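Local coordinates for aspartokinase (Arabidopsis thaliana, PDB 2CDQ), which catalyses the ATP-dependent phosphorylation of L-aspartate to 4-phospho-L-aspartate, the first step of the aspartate-family pathway leading to lysine, threonine, methionine and isoleucine, at residues T349-G353 / E379-S383; F357-V361 / L408-A412; D278-E282 / K459-S463. All coordinates share one frame. Numbering follows the deposited sequence.

Interaction 1. Residues T349-G353 / E379-S383. With LYS (lysine), chain G.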
loop_
_atom_site.group_PDB
_atom_site.type_symbol
_atom_site.label_atom_id
_atom_site.label_comp_id
_atom_site.label_asym_id
_atom_site.label_seq_id
_atom_site.Cartn_x
_atom_site.Cartn_y
_atom_site.Cartn_z
ATOM N N THR A 349 7.647 -7.761 12.462
ATOM C CA THR A 349 8.793 -6.911 12.815
ATOM C C THR A 349 9.924 -7.018 11.778
ATOM O O THR A 349 10.787 -6.141 11.693
ATOM C CB THR A 349 9.355 -7.247 14.229
ATOM O OG1 THR A 349 9.875 -8.584 14.246
ATOM C CG2 THR A 349 8.275 -7.099 15.308
ATOM N N ARG A 350 9.890 -8.095 10.992
ATOM C CA ARG A 350 10.944 -8.426 10.031
ATOM C C ARG A 350 10.915 -7.613 8.739
ATOM O O ARG A 350 11.934 -7.515 8.053
ATOM C CB ARG A 350 10.885 -9.911 9.664
ATOM C CG ARG A 350 11.290 -10.872 10.764
ATOM C CD ARG A 350 11.532 -12.246 10.167
ATOM N NE ARG A 350 11.316 -13.316 11.139
ATOM C CZ ARG A 350 12.241 -13.771 11.980
ATOM N NH1 ARG A 350 13.462 -13.246 11.986
ATOM N NH2 ARG A 350 11.941 -14.754 12.819
ATOM N N MET A 351 9.759 -7.048 8.398
ATOM C CA MET A 351 9.616 -6.322 7.133
ATOM C C MET A 351 10.341 -4.969 7.101
ATOM O O MET A 351 10.670 -4.473 6.025
ATOM C CB MET A 351 8.139 -6.173 6.735
ATOM C CG MET A 351 7.305 -5.276 7.640
ATOM S SD MET A 351 5.656 -4.975 6.982
ATOM C CE MET A 351 4.868 -6.563 7.239
ATOM N N LEU A 352 10.587 -4.383 8.271
ATOM C CA LEU A 352 11.285 -3.100 8.354
ATOM C C LEU A 352 12.753 -3.276 7.969
ATOM O O LEU A 352 13.569 -3.748 8.765
ATOM C CB LEU A 352 11.149 -2.488 9.758
ATOM C CG LEU A 352 11.360 -0.975 9.940
ATOM C CD1 LEU A 352 11.071 -0.568 11.372
ATOM C CD2 LEU A 352 12.754 -0.507 9.540
ATOM N N GLY A 353 13.077 -2.895 6.738
ATOM C CA GLY A 353 14.429 -3.047 6.209
ATOM C C GLY A 353 14.687 -4.334 5.436
ATOM O O GLY A 353 15.842 -4.648 5.131
ATOM N N GLU A 379 5.286 0.959 9.926
ATOM C CA GLU A 379 6.692 0.521 9.987
ATOM C C GLU A 379 6.848 -0.996 10.040
ATOM O O GLU A 379 7.832 -1.532 9.538
ATOM C CB GLU A 379 7.443 1.161 11.165
ATOM C CG GLU A 379 7.333 2.686 11.274
ATOM C CD GLU A 379 8.043 3.441 10.157
ATOM O OE1 GLU A 379 8.877 2.845 9.437
ATOM O OE2 GLU A 379 7.759 4.648 10.004
ATOM N N VAL A 380 5.877 -1.680 10.645
ATOM C CA VAL A 380 5.929 -3.144 10.795
ATOM C C VAL A 380 4.641 -3.857 10.378
ATOM O O VAL A 380 4.366 -4.976 10.825
ATOM C CB VAL A 380 6.280 -3.575 12.247
ATOM C CG1 VAL A 380 7.692 -3.171 12.594
ATOM C CG2 VAL A 380 5.275 -3.008 13.250
ATOM N N SER A 381 3.846 -3.211 9.535
ATOM C CA SER A 381 2.605 -3.817 9.079
ATOM C C SER A 381 2.191 -3.321 7.713
ATOM O O SER A 381 2.520 -2.198 7.310
ATOM C CB SER A 381 1.468 -3.585 10.083
ATOM O OG SER A 381 0.966 -2.258 10.016
ATOM N N ILE A 382 1.478 -4.182 7.003
ATOM C CA ILE A 382 0.775 -3.776 5.799
ATOM C C ILE A 382 -0.698 -4.195 5.901
ATOM O O ILE A 382 -1.013 -5.325 6.268
ATOM C CB ILE A 382 1.535 -4.161 4.461
ATOM C CG1 ILE A 382 0.575 -4.517 3.326
ATOM C CG2 ILE A 382 2.563 -5.280 4.682
ATOM C CD1 ILE A 382 0.451 -6.008 3.089
ATOM N N SER A 383 -1.585 -3.241 5.641
ATOM C CA SER A 383 -3.022 -3.460 5.715
ATOM C C SER A 383 -3.612 -3.274 4.334
ATOM O O SER A 383 -3.121 -2.469 3.541
ATOM C CB SER A 383 -3.659 -2.481 6.691
ATOM O OG SER A 383 -2.919 -2.428 7.898
HETATM N N LYS G . 9.695 -6.146 2.333
HETATM C CA LYS G . 9.133 -4.799 2.116
HETATM C C LYS G . 9.819 -4.280 0.873
HETATM O O LYS G . 10.287 -5.053 0.024
HETATM C CB LYS G . 9.432 -3.893 3.319
HETATM C CG LYS G . 8.363 -2.820 3.606
HETATM C CD LYS G . 7.167 -3.346 4.378
HETATM C CE LYS G . 6.104 -2.255 4.613
HETATM N NZ LYS G . 6.539 -1.128 5.511
HETATM O OXT LYS G . 9.927 -3.076 0.693
#
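In this first ACT domain, with its beta-alpha-beta-beta-alpha-beta order, the loop leading from the first strand to the first helix meets the tight turn and opening residues of strand 381-386. The loop starts close to that turn: the CA atoms of Thr349 and Val380 are 5.1 Å apart, and Thr349 CA lies 3.9 Å from Val380 CG1. The Thr349 side chain points away, so its backbone makes this contact. Met351 has the largest buried area in the contact. Its long, flexible, unbranched side chain runs beneath the turn, placing SD 3.7 Å from Val380 C and 3.6 Å from Ser381 N, and its tip CE 3.7 Å from Ile382 CG2, an apolar contact. Leu352 closes the other end of the contact, with CB 3.5 Å from Glu379 O and CD1 4.0 Å from Glu379 CB. Gly353 then turns the chain at phi 93°, psi 11°, where a side chain would jam against the preceding carbonyl oxygen. No hydrogen bond joins the two segments; the fit is one of shape. Strand 381-386 is instead held by backbone bonds such as that of Ile382 with Ile346, while Leu352 O accepts a hydrogen bond from His292 of the second subunit. The loop also lines the pocket of the allosteric effector lysine, whose partners include Gln354, Gly356, Ser378 and Asp373 of the second subunit. Met351 supplies both backbone and side chain to this pocket: its O lies 3.0 Å from CB of the bound lysine, and its SD 3.4 Å from the ligand's CD.

Interaction 2. Residues F357-V361 / L408-A412; sequences FLAKV and LEKIA. With LYS (lysine), chain G.
Build 357-361 as the first turn of an alpha-helix, with Val361 N bonded to Phe357 O at 3.1 Å. Set against it 408-412, leaving a helix: Leu408 O receives both Ile411 N (3.1 Å) and Ala412 N (3.0 Å), and Ala412 is extended. The closest CA pair, Val361 and Leu408, is 6.9 Å apart. The main bump is Ile411 (chi1 p, chi2 t), whose CD1 enters a hollow formed by Phe357 (CZ at 4.0 Å), Lys360 (CG at 4.1 Å) and Val361 (CG2 at 4.1 Å); the aliphatic stem of Lys360 suits the hollow's solvent-exposed border. Phe357 (chi1 t, chi2 near 99°) brings its ring tip across the gap, the edge at CZ meeting Ile411 O at 3.5 Å and Ala412 CB, small enough to leave room, at 4.1 Å. Deeper, Val361 CG1 (chi1 t) meets Leu408 CD2 (m, t) at 4.1 Å, both resting on Ile346 of the sheet. At the helix start, the effector lysine N lies 2.7 Å from Phe357 N and 3.5 Å from Leu358 N. Two helices, here 357-367 and 398-408 with the loop that follows it, packed on one face of a four-stranded antiparallel sheet are the hallmark of the ACT fold.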
loop_
_atom_site.group_PDB
_atom_site.type_symbol
_atom_site.label_atom_id
_atom_site.label_comp_id
_atom_site.label_asym_id
_atom_site.label_seq_id
_atom_site.Cartn_x
_atom_site.Cartn_y
_atom_site.Cartn_z
ATOM N N PHE A 357 9.318 -8.563 1.219
ATOM C CA PHE A 357 8.140 -8.894 2.036
ATOM C C PHE A 357 6.854 -8.536 1.296
ATOM O O PHE A 357 5.901 -9.319 1.288
ATOM C CB PHE A 357 8.170 -8.223 3.414
ATOM C CG PHE A 357 7.381 -8.958 4.452
ATOM C CD1 PHE A 357 8.020 -9.802 5.359
ATOM C CD2 PHE A 357 5.995 -8.830 4.518
ATOM C CE1 PHE A 357 7.294 -10.500 6.325
ATOM C CE2 PHE A 357 5.259 -9.526 5.473
ATOM C CZ PHE A 357 5.911 -10.363 6.383
ATOM N N LEU A 358 6.829 -7.360 0.666
ATOM C CA LEU A 358 5.695 -6.982 -0.171
ATOM C C LEU A 358 5.505 -7.950 -1.340
ATOM O O LEU A 358 4.369 -8.315 -1.664
ATOM C CB LEU A 358 5.820 -5.546 -0.686
ATOM C CG LEU A 358 5.128 -4.386 0.050
ATOM C CD1 LEU A 358 4.074 -4.856 1.059
ATOM C CD2 LEU A 358 6.141 -3.492 0.732
ATOM N N ALA A 359 6.616 -8.371 -1.954
ATOM C CA ALA A 359 6.598 -9.308 -3.092
ATOM C C ALA A 359 5.944 -10.644 -2.735
ATOM O O ALA A 359 5.154 -11.188 -3.510
ATOM C CB ALA A 359 8.011 -9.526 -3.635
ATOM N N LYS A 360 6.269 -11.152 -1.550
ATOM C CA LYS A 360 5.715 -12.411 -1.070
ATOM C C LYS A 360 4.232 -12.286 -0.712
ATOM O O LYS A 360 3.427 -13.140 -1.097
ATOM C CB LYS A 360 6.517 -12.922 0.131
ATOM C CG LYS A 360 6.192 -14.357 0.532
ATOM C CD LYS A 360 6.812 -15.370 -0.431
ATOM C CE LYS A 360 6.303 -16.778 -0.156
ATOM N NZ LYS A 360 4.878 -16.920 -0.564
ATOM N N VAL A 361 3.883 -11.224 0.021
ATOM C CA VAL A 361 2.504 -10.983 0.465
ATOM C C VAL A 361 1.528 -11.019 -0.708
ATOM O O VAL A 361 0.539 -11.748 -0.674
ATOM C CB VAL A 361 2.367 -9.642 1.230
ATOM C CG1 VAL A 361 0.904 -9.274 1.422
ATOM C CG2 VAL A 361 3.059 -9.729 2.575
ATOM N N LEU A 408 -0.725 -16.450 4.726
ATOM C CA LEU A 408 -0.103 -15.248 5.271
ATOM C C LEU A 408 0.450 -15.486 6.680
ATOM O O LEU A 408 1.457 -14.879 7.074
ATOM C CB LEU A 408 -1.099 -14.079 5.280
ATOM C CG LEU A 408 -1.531 -13.449 3.950
ATOM C CD1 LEU A 408 -2.723 -12.541 4.170
ATOM C CD2 LEU A 408 -0.399 -12.685 3.277
ATOM N N GLU A 409 -0.200 -16.383 7.421
ATOM C CA GLU A 409 0.158 -16.663 8.814
ATOM C C GLU A 409 1.509 -17.376 8.945
ATOM O O GLU A 409 2.048 -17.503 10.045
ATOM C CB GLU A 409 -0.959 -17.461 9.485
ATOM C CG GLU A 409 -1.337 -16.965 10.870
ATOM C CD GLU A 409 -2.836 -17.044 11.135
ATOM O OE1 GLU A 409 -3.395 -16.061 11.672
ATOM O OE2 GLU A 409 -3.460 -18.080 10.801
ATOM N N LYS A 410 2.047 -17.826 7.811
ATOM C CA LYS A 410 3.369 -18.453 7.748
ATOM C C LYS A 410 4.483 -17.414 7.827
ATOM O O LYS A 410 5.588 -17.725 8.273
ATOM C CB LYS A 410 3.534 -19.262 6.458
ATOM C CG LYS A 410 2.571 -20.425 6.300
ATOM C CD LYS A 410 2.870 -21.197 5.021
ATOM C CE LYS A 410 1.912 -22.371 4.829
ATOM N NZ LYS A 410 2.317 -23.236 3.683
ATOM N N ILE A 411 4.199 -16.186 7.390
ATOM C CA ILE A 411 5.211 -15.120 7.390
ATOM C C ILE A 411 4.904 -13.943 8.316
ATOM O O ILE A 411 5.786 -13.116 8.565
ATOM C CB ILE A 411 5.516 -14.584 5.962
ATOM C CG1 ILE A 411 4.232 -14.125 5.265
ATOM C CG2 ILE A 411 6.272 -15.629 5.140
ATOM C CD1 ILE A 411 4.476 -13.244 4.050
ATOM N N ALA A 412 3.670 -13.870 8.823
ATOM C CA ALA A 412 3.243 -12.741 9.667
ATOM C C ALA A 412 2.120 -13.063 10.664
ATOM O O ALA A 412 1.585 -14.177 10.679
ATOM C CB ALA A 412 2.842 -11.557 8.796
HETATM N N LYS G . 9.695 -6.146 2.333
HETATM C CA LYS G . 9.133 -4.799 2.116
HETATM C C LYS G . 9.819 -4.280 0.873
HETATM O O LYS G . 10.287 -5.053 0.024
HETATM C CB LYS G . 9.432 -3.893 3.319
HETATM C CG LYS G . 8.363 -2.820 3.606
HETATM C CD LYS G . 7.167 -3.346 4.378
HETATM C CE LYS G . 6.104 -2.255 4.613
HETATM N NZ LYS G . 6.539 -1.128 5.511
HETATM O OXT LYS G . 9.927 -3.076 0.693
#

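Interaction 3. Residues D278-E282 / K459-S463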
loop_
_atom_site.group_PDB
_atom_site.type_symbol
_atom_site.label_atom_id
_atom_site.label_comp_id
_atom_site.label_asym_id
_atom_site.label_seq_id
_atom_site.Cartn_x
_atom_site.Cartn_y
_atom_site.Cartn_z
ATOM N N ASP A 278 -9.023 12.104 -15.532
ATOM C CA ASP A 278 -8.357 11.598 -14.328
ATOM C C ASP A 278 -9.331 11.476 -13.170
ATOM O O ASP A 278 -9.301 10.500 -12.426
ATOM C CB ASP A 278 -7.185 12.498 -13.916
ATOM C CG ASP A 278 -5.937 12.260 -14.758
ATOM O OD1 ASP A 278 -5.183 13.233 -14.990
ATOM O OD2 ASP A 278 -5.709 11.104 -15.192
ATOM N N GLU A 279 -10.188 12.477 -13.018
ATOM C CA GLU A 279 -11.195 12.452 -11.978
ATOM C C GLU A 279 -12.138 11.292 -12.247
ATOM O O GLU A 279 -12.419 10.496 -11.347
ATOM C CB GLU A 279 -11.955 13.775 -11.924
ATOM C CG GLU A 279 -11.112 14.948 -11.458
ATOM C CD GLU A 279 -11.926 16.211 -11.272
ATOM O OE1 GLU A 279 -12.359 16.800 -12.296
ATOM O OE2 GLU A 279 -12.126 16.612 -10.097
ATOM N N ALA A 280 -12.589 11.180 -13.495
ATOM C CA ALA A 280 -13.500 10.112 -13.901
ATOM C C ALA A 280 -12.930 8.724 -13.610
ATOM O O ALA A 280 -13.655 7.835 -13.166
ATOM C CB ALA A 280 -13.863 10.247 -15.373
ATOM N N ALA A 281 -11.629 8.555 -13.841
ATOM C CA ALA A 281 -10.950 7.275 -13.632
ATOM C C ALA A 281 -10.970 6.833 -12.165
ATOM O O ALA A 281 -10.813 5.643 -11.861
ATOM C CB ALA A 281 -9.521 7.350 -14.148
ATOM N N GLU A 282 -11.171 7.799 -11.269
ATOM C CA GLU A 282 -11.194 7.544 -9.828
ATOM C C GLU A 282 -12.620 7.550 -9.279
ATOM O O GLU A 282 -12.839 7.274 -8.094
ATOM C CB GLU A 282 -10.359 8.596 -9.083
ATOM C CG GLU A 282 -8.895 8.692 -9.514
ATOM C CD GLU A 282 -8.017 7.592 -8.944
ATOM O OE1 GLU A 282 -8.452 6.896 -8.003
ATOM O OE2 GLU A 282 -6.878 7.431 -9.432
ATOM N N LYS A 459 -2.944 12.306 -5.637
ATOM C CA LYS A 459 -4.124 11.771 -6.304
ATOM C C LYS A 459 -5.376 12.504 -5.844
ATOM O O LYS A 459 -5.421 13.018 -4.729
ATOM C CB LYS A 459 -4.240 10.252 -6.074
ATOM C CG LYS A 459 -3.129 9.409 -6.748
ATOM C CD LYS A 459 -2.868 9.901 -8.169
ATOM C CE LYS A 459 -2.427 8.804 -9.119
ATOM N NZ LYS A 459 -0.955 8.710 -9.255
ATOM N N VAL A 460 -6.374 12.575 -6.717
ATOM C CA VAL A 460 -7.655 13.217 -6.395
ATOM C C VAL A 460 -8.495 12.389 -5.405
ATOM O O VAL A 460 -9.452 12.891 -4.821
ATOM C CB VAL A 460 -8.488 13.540 -7.684
ATOM C CG1 VAL A 460 -7.836 14.655 -8.486
ATOM C CG2 VAL A 460 -8.661 12.305 -8.554
ATOM N N ASN A 461 -8.104 11.130 -5.218
ATOM C CA ASN A 461 -8.858 10.136 -4.452
ATOM C C ASN A 461 -8.193 9.807 -3.114
ATOM O O ASN A 461 -7.071 9.304 -3.080
ATOM C CB ASN A 461 -8.990 8.858 -5.305
ATOM C CG ASN A 461 -9.787 7.742 -4.622
ATOM O OD1 ASN A 461 -9.815 7.619 -3.397
ATOM N ND2 ASN A 461 -10.423 6.905 -5.432
ATOM N N ILE A 462 -8.888 10.086 -2.016
ATOM C CA ILE A 462 -8.437 9.632 -0.695
ATOM C C ILE A 462 -9.491 8.745 -0.036
ATOM O O ILE A 462 -10.668 9.100 0.013
ATOM C CB ILE A 462 -8.021 10.809 0.228
ATOM C CG1 ILE A 462 -7.534 10.286 1.582
ATOM C CG2 ILE A 462 -9.152 11.822 0.384
ATOM C CD1 ILE A 462 -7.291 11.370 2.618
ATOM N N SER A 463 -9.063 7.586 0.457
ATOM C CA SER A 463 -9.990 6.601 1.001
ATOM C C SER A 463 -9.904 6.457 2.521
ATOM O O SER A 463 -8.810 6.397 3.083
ATOM C CB SER A 463 -9.771 5.246 0.327
ATOM O OG SER A 463 -10.002 5.332 -1.070
#
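This is a contact between domains of one chain: helix 277-287 of the amino acid kinase part packs against the start of strand 461-467 in the four-stranded antiparallel sheet of the second ACT domain. Its apolar part is Val460, whose compact branched side chain points at the helix. Val460 CG2 lies 3.7 Å from Glu282 CG, 4.3 Å from Glu279 CA and 4.3 Å from Asp278 O, and its CG1 is 4.4 Å from Glu279 CG. The glutamates thus offer their methylene groups to the valine while their carboxylates serve other partners: Glu279 forms a salt bridge with Arg325 and Glu282 is bonded to Ser378 OG of the second subunit. Glu282 stands one helical turn after Asp278, on the side facing the strand, and its CA is 6.4 Å from that of Asn461. Its carboxylate is consequently shared between the ACT strand of its own chain and the first ACT domain of the neighbour, where OE1 also accepts the backbone N of Glu379 of the second subunit. An amide suits position 461, since its NH2 can donate a hydrogen bond to this carboxylate. The bond it makes is weak: Asn461 ND2 to Glu282 OE1, 3.2 Å with an N-H...O angle of 131°.

Overall arrangement
Following the chain, the kinase helix at 278-282 comes first, and the loop it opens closes only at 459-463, where interaction 3 joins the kinase part to the second ACT domain. Both other contacts are nested inside. Their segments alternate (349-353, 357-361, 379-383, 408-412), so interactions 1 and 2 cross, knitting loop, helices and sheet of the first ACT domain together. They touch, Met351 CE lying 3.5 Å from Phe357 CE2, and share the effector lysine. Interaction 3 is remote within the subunit, its centre about 27 Å from that of interaction 1, yet across the dimer interaction 3 of one subunit meets interaction 1 of the other.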